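Local atomic coordinates of alpha-glucosidase (Pseudoalteromonas sp. K8, PDB entry 5HQA), a protein that hydrolyses alpha-glucosidic bonds as a calcium-containing glycoside hydrolase of family 97 whose activity is stimulated by chloride. Residues 60-65 with 78-83; 102-107 with 243-248; 186-191 with 226-231; 250-255 with 444-449. All coordinates share one frame; numbering follows the deposited sequence.

Interaction 1: 60-65 with 78-83; sequences QSTNTQ and DQHNEV. With FMT (formic acid), chain I.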
# COMPACT_ATOMS: atom_id res chain seq x y z
N GLN A 60 9.31 -7.30 -28.79
CA GLN A 60 10.09 -8.28 -28.05
C GLN A 60 9.19 -8.88 -26.98
O GLN A 60 8.02 -8.52 -26.86
CB GLN A 60 11.37 -7.66 -27.48
CG GLN A 60 11.17 -6.50 -26.55
CD GLN A 60 12.42 -5.63 -26.48
OE1 GLN A 60 13.55 -6.13 -26.40
NE2 GLN A 60 12.23 -4.31 -26.51
N SER A 61 9.74 -9.82 -26.22
CA SER A 61 8.90 -10.53 -25.27
C SER A 61 9.77 -11.07 -24.14
O SER A 61 10.99 -11.18 -24.27
CB SER A 61 8.13 -11.66 -25.95
OG SER A 61 9.03 -12.60 -26.50
N THR A 62 9.10 -11.43 -23.04
CA THR A 62 9.76 -11.88 -21.83
C THR A 62 9.03 -13.09 -21.29
O THR A 62 7.79 -13.13 -21.27
CB THR A 62 9.79 -10.76 -20.77
OG1 THR A 62 10.59 -9.67 -21.24
CG2 THR A 62 10.34 -11.25 -19.44
N ASN A 63 9.79 -14.08 -20.84
CA ASN A 63 9.21 -15.23 -20.15
C ASN A 63 10.24 -15.66 -19.10
O ASN A 63 11.06 -16.55 -19.35
CB ASN A 63 8.88 -16.37 -21.10
CG ASN A 63 8.34 -17.58 -20.37
OD1 ASN A 63 7.91 -17.48 -19.23
ND2 ASN A 63 8.36 -18.72 -21.03
N THR A 64 10.18 -15.03 -17.93
CA THR A 64 11.19 -15.25 -16.92
C THR A 64 10.54 -15.25 -15.54
O THR A 64 9.33 -15.08 -15.40
CB THR A 64 12.30 -14.20 -17.03
OG1 THR A 64 13.38 -14.58 -16.18
CG2 THR A 64 11.78 -12.83 -16.60
N GLN A 65 11.36 -15.46 -14.51
CA GLN A 65 10.89 -15.41 -13.13
C GLN A 65 12.04 -14.93 -12.25
O GLN A 65 13.21 -15.06 -12.61
CB GLN A 65 10.38 -16.77 -12.67
CG GLN A 65 11.45 -17.83 -12.57
CD GLN A 65 10.91 -19.14 -12.05
OE1 GLN A 65 9.88 -19.64 -12.53
NE2 GLN A 65 11.58 -19.71 -11.04
N ASP A 78 7.26 -13.35 -14.71
CA ASP A 78 7.14 -12.21 -15.62
C ASP A 78 6.99 -12.76 -17.04
O ASP A 78 7.98 -13.15 -17.66
CB ASP A 78 8.35 -11.28 -15.51
CG ASP A 78 8.22 -10.02 -16.37
OD1 ASP A 78 7.27 -9.93 -17.17
OD2 ASP A 78 9.08 -9.12 -16.26
N GLN A 79 5.76 -12.78 -17.55
CA GLN A 79 5.50 -13.20 -18.93
C GLN A 79 4.71 -12.10 -19.62
O GLN A 79 3.58 -11.81 -19.23
CB GLN A 79 4.71 -14.51 -18.97
CG GLN A 79 5.49 -15.68 -18.42
CD GLN A 79 4.65 -16.95 -18.25
OE1 GLN A 79 3.45 -16.88 -17.97
NE2 GLN A 79 5.28 -18.10 -18.42
N HIS A 80 5.31 -11.48 -20.63
CA HIS A 80 4.61 -10.41 -21.32
C HIS A 80 5.15 -10.27 -22.73
O HIS A 80 6.27 -10.70 -23.04
CB HIS A 80 4.72 -9.07 -20.57
CG HIS A 80 6.09 -8.46 -20.59
ND1 HIS A 80 7.02 -8.68 -19.60
CD2 HIS A 80 6.67 -7.61 -21.47
CE1 HIS A 80 8.12 -8.00 -19.87
NE2 HIS A 80 7.94 -7.35 -21.01
N ASN A 81 4.32 -9.70 -23.60
CA ASN A 81 4.78 -9.21 -24.89
C ASN A 81 4.97 -7.70 -24.79
O ASN A 81 4.28 -7.02 -24.03
CB ASN A 81 3.79 -9.55 -26.00
CG ASN A 81 3.72 -11.03 -26.27
OD1 ASN A 81 4.74 -11.72 -26.24
ND2 ASN A 81 2.51 -11.53 -26.51
N GLU A 82 5.92 -7.19 -25.56
CA GLU A 82 6.36 -5.81 -25.44
C GLU A 82 6.43 -5.19 -26.83
O GLU A 82 6.83 -5.86 -27.79
CB GLU A 82 7.72 -5.76 -24.76
CG GLU A 82 8.29 -4.39 -24.45
CD GLU A 82 9.53 -4.50 -23.57
OE1 GLU A 82 9.70 -5.55 -22.91
OE2 GLU A 82 10.34 -3.57 -23.55
N VAL A 83 6.01 -3.94 -26.95
CA VAL A 83 6.23 -3.19 -28.19
C VAL A 83 6.64 -1.78 -27.82
O VAL A 83 6.07 -1.16 -26.92
CB VAL A 83 5.00 -3.20 -29.12
CG1 VAL A 83 3.84 -2.41 -28.52
CG2 VAL A 83 5.39 -2.64 -30.52
C FMT I . 13.50 -1.55 -27.80
O1 FMT I . 13.28 -0.34 -27.78
O2 FMT I . 14.17 -2.15 -26.95
O HOH W 1 10.23 -8.17 -23.39
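Q60 to T64 pair with D78 to E82 in an antiparallel beta hairpin. Strands 53-67 and 75-89 build it, and the axes of the two segments approach to 4.6 Å. Q60-E82, T62-H80 and T64-D78 are hydrogen-bonded pairs with two backbone bonds each, such as T62 N to H80 O at 2.9 Å. S61-N81 and N63-Q79 are non-hydrogen-bonded pairs, with side chains on the face opposite those of T62 and H80.

The H80 ring lies between two carboxylates of its own strand. H80 ND1 donates to D78 OD1 at 2.7 Å, on the syn side of that carboxylate. H80 NE2 donates to E82 OE1 at 3.2 Å, on the anti side. Both acceptors are close to the ring plane, but both donors are somewhat out of the carboxylate planes. The two acids would probably stabilise a positive charge on the imidazole. T62 OG1 approaches the ring, 3.3 Å from H80 CE1. A water bonded to T62 OG1 donates to E82 OE1 at 2.7 Å.

Within this sheet of the N-terminal domain, strand 53-67 is outermost. Strand 95-104 lies on the other side of 75-89, and its R100 forms a salt bridge with E82 OE2. Q60 runs alongside E82, with amide and carboxylate planes 37° apart. Q60 NE2 donates to O2 of a formic acid molecule at 2.9 Å.

On the face of S61 and N81, the N63 and Q79 side chains lie side by side. Q79 NE2 donates to N63 OD1 at 2.8 Å. The acceptor is in the Q79 amide plane, but the donor stands above the N63 carbonyl plane.

Interaction 2: 102-107 with 243-248; sequences KAFDSG and SDIILN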
# COMPACT_ATOMS: atom_id res chain seq x y z
N LYS A 102 3.83 -2.97 -22.34
CA LYS A 102 4.01 -4.35 -21.92
C LYS A 102 2.64 -4.95 -21.65
O LYS A 102 1.87 -4.41 -20.85
CB LYS A 102 4.89 -4.44 -20.67
CG LYS A 102 6.34 -4.03 -20.90
CD LYS A 102 7.17 -4.20 -19.64
CE LYS A 102 8.65 -4.01 -19.90
NZ LYS A 102 9.45 -4.39 -18.70
N ALA A 103 2.32 -6.04 -22.34
CA ALA A 103 1.00 -6.67 -22.23
C ALA A 103 1.16 -8.00 -21.50
O ALA A 103 1.82 -8.92 -22.02
CB ALA A 103 0.38 -6.87 -23.61
N PHE A 104 0.58 -8.09 -20.31
CA PHE A 104 0.52 -9.30 -19.50
C PHE A 104 -0.87 -9.91 -19.60
O PHE A 104 -1.83 -9.24 -19.99
CB PHE A 104 0.81 -9.01 -18.03
CG PHE A 104 2.11 -8.30 -17.77
CD1 PHE A 104 3.20 -9.01 -17.27
CD2 PHE A 104 2.23 -6.94 -17.98
CE1 PHE A 104 4.39 -8.37 -17.01
CE2 PHE A 104 3.42 -6.28 -17.73
CZ PHE A 104 4.51 -7.01 -17.24
N ASP A 105 -0.99 -11.18 -19.22
CA ASP A 105 -2.33 -11.77 -19.15
C ASP A 105 -3.23 -11.04 -18.15
O ASP A 105 -4.45 -11.09 -18.30
CB ASP A 105 -2.25 -13.25 -18.79
CG ASP A 105 -1.68 -14.08 -19.93
OD1 ASP A 105 -1.63 -13.57 -21.07
OD2 ASP A 105 -1.31 -15.25 -19.68
N SER A 106 -2.67 -10.36 -17.16
CA SER A 106 -3.46 -9.69 -16.14
C SER A 106 -3.57 -8.18 -16.33
O SER A 106 -4.19 -7.52 -15.49
CB SER A 106 -2.89 -9.99 -14.75
OG SER A 106 -1.55 -9.54 -14.66
N GLY A 107 -2.99 -7.61 -17.37
CA GLY A 107 -3.08 -6.17 -17.56
C GLY A 107 -1.95 -5.64 -18.42
O GLY A 107 -1.15 -6.39 -18.98
N SER A 243 -2.44 -10.44 -9.35
CA SER A 243 -1.47 -10.04 -10.36
C SER A 243 -0.19 -9.51 -9.71
O SER A 243 -0.23 -8.88 -8.65
CB SER A 243 -2.08 -8.97 -11.27
OG SER A 243 -1.11 -8.45 -12.16
N ASP A 244 0.95 -9.77 -10.36
CA ASP A 244 2.24 -9.21 -9.96
C ASP A 244 2.68 -8.05 -10.86
O ASP A 244 3.87 -7.72 -10.89
CB ASP A 244 3.31 -10.30 -9.99
CG ASP A 244 3.10 -11.36 -8.93
OD1 ASP A 244 3.03 -11.01 -7.73
OD2 ASP A 244 3.02 -12.55 -9.30
N ILE A 245 1.76 -7.44 -11.59
CA ILE A 245 2.17 -6.49 -12.63
C ILE A 245 2.91 -5.30 -12.02
O ILE A 245 3.90 -4.82 -12.59
CB ILE A 245 0.95 -6.06 -13.46
CG1 ILE A 245 1.39 -5.25 -14.67
CG2 ILE A 245 -0.07 -5.28 -12.62
CD1 ILE A 245 0.26 -4.97 -15.63
N ILE A 246 2.49 -4.83 -10.84
CA ILE A 246 3.16 -3.65 -10.26
C ILE A 246 4.62 -3.97 -9.96
O ILE A 246 5.53 -3.22 -10.34
CB ILE A 246 2.42 -3.16 -9.01
CG1 ILE A 246 0.98 -2.73 -9.35
CG2 ILE A 246 3.18 -1.99 -8.38
CD1 ILE A 246 0.90 -1.67 -10.45
N LEU A 247 4.88 -5.09 -9.28
CA LEU A 247 6.26 -5.47 -9.02
C LEU A 247 7.03 -5.70 -10.31
O LEU A 247 8.20 -5.30 -10.42
CB LEU A 247 6.32 -6.73 -8.16
CG LEU A 247 5.96 -6.59 -6.68
CD1 LEU A 247 5.90 -7.99 -6.07
CD2 LEU A 247 6.98 -5.73 -5.96
N ASN A 248 6.41 -6.36 -11.29
CA ASN A 248 7.13 -6.71 -12.51
C ASN A 248 7.55 -5.49 -13.31
O ASN A 248 8.47 -5.59 -14.14
CB ASN A 248 6.27 -7.63 -13.39
CG ASN A 248 6.47 -9.09 -13.04
OD1 ASN A 248 7.57 -9.50 -12.66
ND2 ASN A 248 5.41 -9.89 -13.17
O HOH W 2 8.35 -6.46 -16.74
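F104 and I245 bring the tip of a beta hairpin against the short helix 245-248. A type I turn from F104 to G107 connects strands 95-104 and 107-114. An ST turn at S243 leads into the helix.

The apolar contacts centre on the F104 ring. I245 CG1 is anti to its backbone N (chi1 -171°) and reaches out to the ring in an off-centre CH-pi contact, 4.2 Å from the ring centroid. I245 CD1 lies 3.6 Å from F104 CD2. The same methyl packs on the G107 backbone, with I245 CD1 3.6 Å from G107 C. G107 has a phi of 157°, which glycine takes readily. N248 CB comes to 4.1 Å from F104 CE1, and the N248 amide is almost parallel to the ring plane. That amide is held by W66 NE1 and the V77 carbonyl.

The direct polar contact is between two hydroxyls. S106 OG and S243 OG are hydrogen-bonded at 2.8 Å, and either may be the donor. S243 OG also accepts from I245 N at 3.1 Å, which closes the ST turn. The S243 hydroxyl therefore links the hairpin turn and the start of the helix.

A water gives the remaining link, at the far end of the helix. It accepts from K102 NZ at 3.1 Å and donates to N248 O at 2.7 Å.

Interaction 3: 186-191 with 226-231; sequences EAALVD and TPWRTI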
# COMPACT_ATOMS: atom_id res chain seq x y z
N GLU A 186 -0.11 3.17 -11.25
CA GLU A 186 1.17 3.42 -11.90
C GLU A 186 2.26 2.65 -11.16
O GLU A 186 2.07 2.20 -10.03
CB GLU A 186 1.47 4.92 -11.98
CG GLU A 186 1.35 5.70 -10.70
CD GLU A 186 1.65 7.19 -10.91
OE1 GLU A 186 1.09 8.02 -10.17
OE2 GLU A 186 2.45 7.53 -11.81
N ALA A 187 3.40 2.49 -11.82
CA ALA A 187 4.49 1.72 -11.24
C ALA A 187 5.81 2.47 -11.43
O ALA A 187 6.02 3.13 -12.45
CB ALA A 187 4.59 0.32 -11.87
N ALA A 188 6.69 2.34 -10.43
CA ALA A 188 8.03 2.94 -10.44
C ALA A 188 7.95 4.46 -10.53
O ALA A 188 8.52 5.09 -11.43
CB ALA A 188 8.89 2.35 -11.57
N LEU A 189 7.25 5.06 -9.57
CA LEU A 189 7.10 6.51 -9.53
C LEU A 189 8.38 7.11 -8.95
O LEU A 189 8.56 7.16 -7.73
CB LEU A 189 5.87 6.90 -8.71
CG LEU A 189 5.64 8.39 -8.47
CD1 LEU A 189 5.57 9.18 -9.78
CD2 LEU A 189 4.35 8.57 -7.66
N VAL A 190 9.28 7.53 -9.85
CA VAL A 190 10.62 8.00 -9.51
C VAL A 190 10.86 9.32 -10.22
O VAL A 190 10.70 9.40 -11.45
CB VAL A 190 11.70 6.98 -9.93
CG1 VAL A 190 13.09 7.52 -9.61
CG2 VAL A 190 11.46 5.64 -9.24
N ASP A 191 11.26 10.35 -9.47
CA ASP A 191 11.60 11.66 -10.03
C ASP A 191 10.50 12.19 -10.95
O ASP A 191 10.75 12.66 -12.06
CB ASP A 191 12.94 11.63 -10.76
CG ASP A 191 13.41 13.02 -11.16
OD1 ASP A 191 13.15 13.97 -10.38
OD2 ASP A 191 14.01 13.18 -12.25
N THR A 226 8.67 8.60 -18.31
CA THR A 226 7.66 8.66 -17.27
C THR A 226 7.67 7.39 -16.45
O THR A 226 8.24 6.37 -16.86
CB THR A 226 6.27 8.86 -17.89
OG1 THR A 226 5.91 7.68 -18.61
CG2 THR A 226 6.24 10.08 -18.81
N PRO A 227 7.02 7.39 -15.29
CA PRO A 227 6.67 6.11 -14.65
C PRO A 227 5.75 5.31 -15.56
O PRO A 227 5.21 5.82 -16.55
CB PRO A 227 5.96 6.53 -13.35
CG PRO A 227 6.38 7.98 -13.13
CD PRO A 227 6.55 8.55 -14.51
N TRP A 228 5.56 4.05 -15.22
CA TRP A 228 4.60 3.22 -15.94
C TRP A 228 3.18 3.61 -15.55
O TRP A 228 2.89 3.88 -14.38
CB TRP A 228 4.84 1.75 -15.62
CG TRP A 228 6.16 1.26 -16.11
CD1 TRP A 228 7.35 1.28 -15.44
CD2 TRP A 228 6.43 0.68 -17.40
NE1 TRP A 228 8.35 0.75 -16.24
CE2 TRP A 228 7.81 0.38 -17.44
CE3 TRP A 228 5.63 0.40 -18.52
CZ2 TRP A 228 8.41 -0.21 -18.56
CZ3 TRP A 228 6.24 -0.18 -19.64
CH2 TRP A 228 7.61 -0.47 -19.65
N ARG A 229 2.28 3.65 -16.53
CA ARG A 229 0.84 3.73 -16.29
C ARG A 229 0.30 2.31 -16.42
O ARG A 229 0.63 1.62 -17.39
CB ARG A 229 0.17 4.65 -17.31
CG ARG A 229 0.38 6.14 -17.08
CD ARG A 229 1.81 6.61 -17.42
NE ARG A 229 2.01 7.98 -16.95
CZ ARG A 229 2.27 8.30 -15.68
NH1 ARG A 229 2.38 7.34 -14.75
NH2 ARG A 229 2.43 9.57 -15.33
N THR A 230 -0.49 1.86 -15.44
CA THR A 230 -0.91 0.46 -15.41
C THR A 230 -2.42 0.35 -15.50
O THR A 230 -3.16 1.13 -14.89
CB THR A 230 -0.40 -0.29 -14.15
OG1 THR A 230 -0.98 0.28 -12.97
CG2 THR A 230 1.11 -0.20 -14.05
N ILE A 231 -2.87 -0.64 -16.27
CA ILE A 231 -4.29 -0.95 -16.43
C ILE A 231 -4.44 -2.44 -16.18
O ILE A 231 -4.15 -3.26 -17.07
CB ILE A 231 -4.83 -0.56 -17.81
CG1 ILE A 231 -4.51 0.91 -18.12
CG2 ILE A 231 -6.33 -0.82 -17.86
CD1 ILE A 231 -4.79 1.31 -19.57
O HOH W 3 2.96 9.90 -12.62
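A187 and W228 meet at the apolar centre, with their CB atoms 4.0 Å apart on the same face of the sheet. The T230 methyl CG2 packs against A187 CB from further along the strand. A188 CB lies at the edge of the indole, 4.3 Å from W228 CD1. Next to this, the L189 side chain crosses the P227 ring obliquely, and L189 CD1 is 3.6 Å from P227 CG.

Two backbone bonds frame the centre. A187 N donates to W228 O, and W228 N donates to A187 O at 3.0 Å. The pairing stops there, as A188 leaves the strand with a positive phi (61°).

On the opposite face is the non-hydrogen-bonded pair E186-R229. Their side chains run side by side and end in a salt bridge. R229 bends at chi2 (73°), and its NH1 donates to E186 OE2 at 2.9 Å. The oxygen lies near the guanidinium plane, but NH1 comes from above the carboxylate plane. The two planes are 51° apart. A water bridges the same groups, donating to E186 OE2 at 2.6 Å and accepting from R229 NH2 at 2.8 Å. Both charges have further partners: E128 takes R229 NE, while the M195 N-H and K440 hold E186 OE1.

The arrangement is an antiparallel strand pairing between 181-187 and 224-234. They are neighbours in the sheet that runs from strand 53-67 to 158-161 in the N-terminal domain, which belongs to the galactose mutarotase-like clan of beta-sandwich domains.

Interaction 4: 250-255 with 444-449; sequences NEPNKL and LRRTYP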
# COMPACT_ATOMS: atom_id res chain seq x y z
N ASN A 250 8.81 -2.75 -11.98
CA ASN A 250 9.86 -2.03 -11.28
C ASN A 250 11.23 -2.62 -11.58
O ASN A 250 11.37 -3.78 -11.97
CB ASN A 250 9.60 -2.03 -9.78
CG ASN A 250 8.64 -0.94 -9.37
OD1 ASN A 250 9.07 0.16 -9.00
ND2 ASN A 250 7.34 -1.20 -9.50
N GLU A 251 12.26 -1.79 -11.38
CA GLU A 251 13.63 -2.22 -11.59
C GLU A 251 14.04 -3.23 -10.52
O GLU A 251 13.54 -3.18 -9.39
CB GLU A 251 14.59 -1.04 -11.56
CG GLU A 251 14.36 0.01 -12.63
CD GLU A 251 15.46 1.06 -12.66
OE1 GLU A 251 16.55 0.77 -13.19
OE2 GLU A 251 15.23 2.17 -12.14
N PRO A 252 14.95 -4.14 -10.84
CA PRO A 252 15.42 -5.10 -9.83
C PRO A 252 16.13 -4.43 -8.67
O PRO A 252 16.66 -3.32 -8.78
CB PRO A 252 16.38 -6.01 -10.61
CG PRO A 252 16.00 -5.83 -12.04
CD PRO A 252 15.52 -4.41 -12.17
N ASN A 253 16.15 -5.13 -7.54
CA ASN A 253 16.82 -4.74 -6.31
C ASN A 253 18.16 -4.06 -6.56
O ASN A 253 19.05 -4.62 -7.21
CB ASN A 253 17.03 -5.98 -5.43
CG ASN A 253 17.89 -5.70 -4.21
OD1 ASN A 253 17.88 -4.60 -3.66
ND2 ASN A 253 18.64 -6.71 -3.78
N LYS A 254 18.31 -2.84 -6.04
CA LYS A 254 19.55 -2.08 -6.14
C LYS A 254 20.35 -2.07 -4.84
O LYS A 254 21.42 -1.45 -4.79
CB LYS A 254 19.26 -0.63 -6.55
CG LYS A 254 18.78 -0.46 -7.98
CD LYS A 254 18.60 1.03 -8.31
CE LYS A 254 17.89 1.26 -9.65
NZ LYS A 254 18.50 0.51 -10.76
N LEU A 255 19.89 -2.75 -3.79
CA LEU A 255 20.53 -2.67 -2.48
C LEU A 255 21.38 -3.89 -2.15
O LEU A 255 21.90 -3.99 -1.03
CB LEU A 255 19.49 -2.44 -1.39
CG LEU A 255 18.72 -1.12 -1.47
CD1 LEU A 255 17.74 -0.99 -0.32
CD2 LEU A 255 19.68 0.06 -1.49
N LEU A 444 8.08 0.12 -5.57
CA LEU A 444 9.50 0.39 -5.41
C LEU A 444 10.17 -0.50 -4.36
O LEU A 444 11.41 -0.56 -4.33
CB LEU A 444 9.72 1.87 -5.07
CG LEU A 444 9.51 2.80 -6.26
CD1 LEU A 444 9.34 4.24 -5.79
CD2 LEU A 444 10.70 2.68 -7.21
N ARG A 445 9.40 -1.21 -3.53
CA ARG A 445 9.99 -2.21 -2.64
C ARG A 445 10.80 -3.26 -3.40
O ARG A 445 11.70 -3.88 -2.82
CB ARG A 445 8.90 -2.90 -1.80
CG ARG A 445 7.87 -3.66 -2.64
CD ARG A 445 6.73 -4.20 -1.78
NE ARG A 445 5.56 -4.60 -2.58
CZ ARG A 445 5.08 -5.84 -2.68
NH1 ARG A 445 5.67 -6.86 -2.05
NH2 ARG A 445 4.00 -6.07 -3.42
N ARG A 446 10.50 -3.49 -4.68
CA ARG A 446 11.35 -4.40 -5.44
C ARG A 446 12.75 -3.84 -5.58
O ARG A 446 13.75 -4.55 -5.39
CB ARG A 446 10.75 -4.67 -6.82
CG ARG A 446 11.69 -5.54 -7.66
CD ARG A 446 11.19 -5.79 -9.05
NE ARG A 446 12.01 -6.81 -9.69
CZ ARG A 446 11.79 -7.29 -10.92
NH1 ARG A 446 10.77 -6.84 -11.63
NH2 ARG A 446 12.59 -8.22 -11.42
N THR A 447 12.85 -2.56 -5.92
CA THR A 447 14.12 -1.90 -6.17
C THR A 447 14.85 -1.58 -4.88
O THR A 447 16.09 -1.66 -4.81
CB THR A 447 13.87 -0.63 -6.98
OG1 THR A 447 12.95 -0.91 -8.04
CG2 THR A 447 15.17 -0.09 -7.55
N TYR A 448 14.10 -1.19 -3.84
CA TYR A 448 14.62 -0.79 -2.54
C TYR A 448 13.91 -1.61 -1.48
O TYR A 448 12.93 -1.14 -0.88
CB TYR A 448 14.43 0.71 -2.31
CG TYR A 448 15.05 1.53 -3.40
CD1 TYR A 448 16.42 1.76 -3.42
CD2 TYR A 448 14.29 2.02 -4.44
CE1 TYR A 448 17.01 2.49 -4.44
CE2 TYR A 448 14.87 2.76 -5.46
CZ TYR A 448 16.23 2.98 -5.45
OH TYR A 448 16.80 3.71 -6.47
N PRO A 449 14.37 -2.83 -1.23
CA PRO A 449 13.63 -3.74 -0.35
C PRO A 449 13.60 -3.32 1.11
O PRO A 449 12.98 -4.04 1.91
CB PRO A 449 14.36 -5.07 -0.53
CG PRO A 449 15.01 -4.97 -1.90
CD PRO A 449 15.41 -3.53 -2.01
O HOH W 4 11.68 0.55 -9.87
O HOH W 5 14.45 -7.52 -7.87
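R446 and P252 meet over the guanidinium, with P252 N and E251 C above one face. A water at its edge, in the plane, accepts from R446 NE and from N253 N. R446 also makes a cation-pi contact with W66, and its NH1 donates to L247 O. The R446 chain is extended from CG to NE and runs past E251 O, with CG 3.5 Å from that oxygen. The second flat group is the Y448 ring. L255 CD2 is at its edge, 4.2 Å from Y448 CD1. T447 CG2 lies over one face, toward the rim. K254 CD approaches obliquely, 3.7 Å from Y448 OH.

T447 carries the direct hydrogen bonds. Its OG1 stands beside the backbone N (chi1 -45°) and donates to E251 O at 2.7 Å. A water donates to T447 OG1 and N250 OD1 and accepts from E251 N. N250 ND2 donates to I246 O and T442 O. T447 O accepts from K254 N at 2.8 Å, almost straight at 176°. N253 OD1 accepts from L255 N at 2.7 Å and packs against P449 CD at 3.2 Å.

The bond from L255 N to N253 OD1 makes an Asx turn. The contact as a whole joins two loops: one leads from helix 245-248 to the first strand of the TIM-type catalytic barrel, and the other connects barrel strands 432-435 and 451-454.

Interactions 1, 2 and 3 share the antiparallel sheet of the N-terminal domain that runs from strand 53-67 to 158-161. Interaction 1 lies at one edge, strand 53-67. Interaction 2 is about 10 Å away, centre to centre, and touches it through neighbouring strands 75-89 and 95-104. Interaction 3 lies about 13 Å from interaction 2, centre to centre, and falls within the chain between its two segments. W228 packs on K102. Segment 250-255 of interaction 4 follows 243-248, and its partner 444-449 comes much later, in the barrel. Interaction 4 touches interaction 2 through R446 and L247, and interaction 3 through N250 and A188. The contacts run from sheet edge to domain junction, away from the calcium and glycan sites.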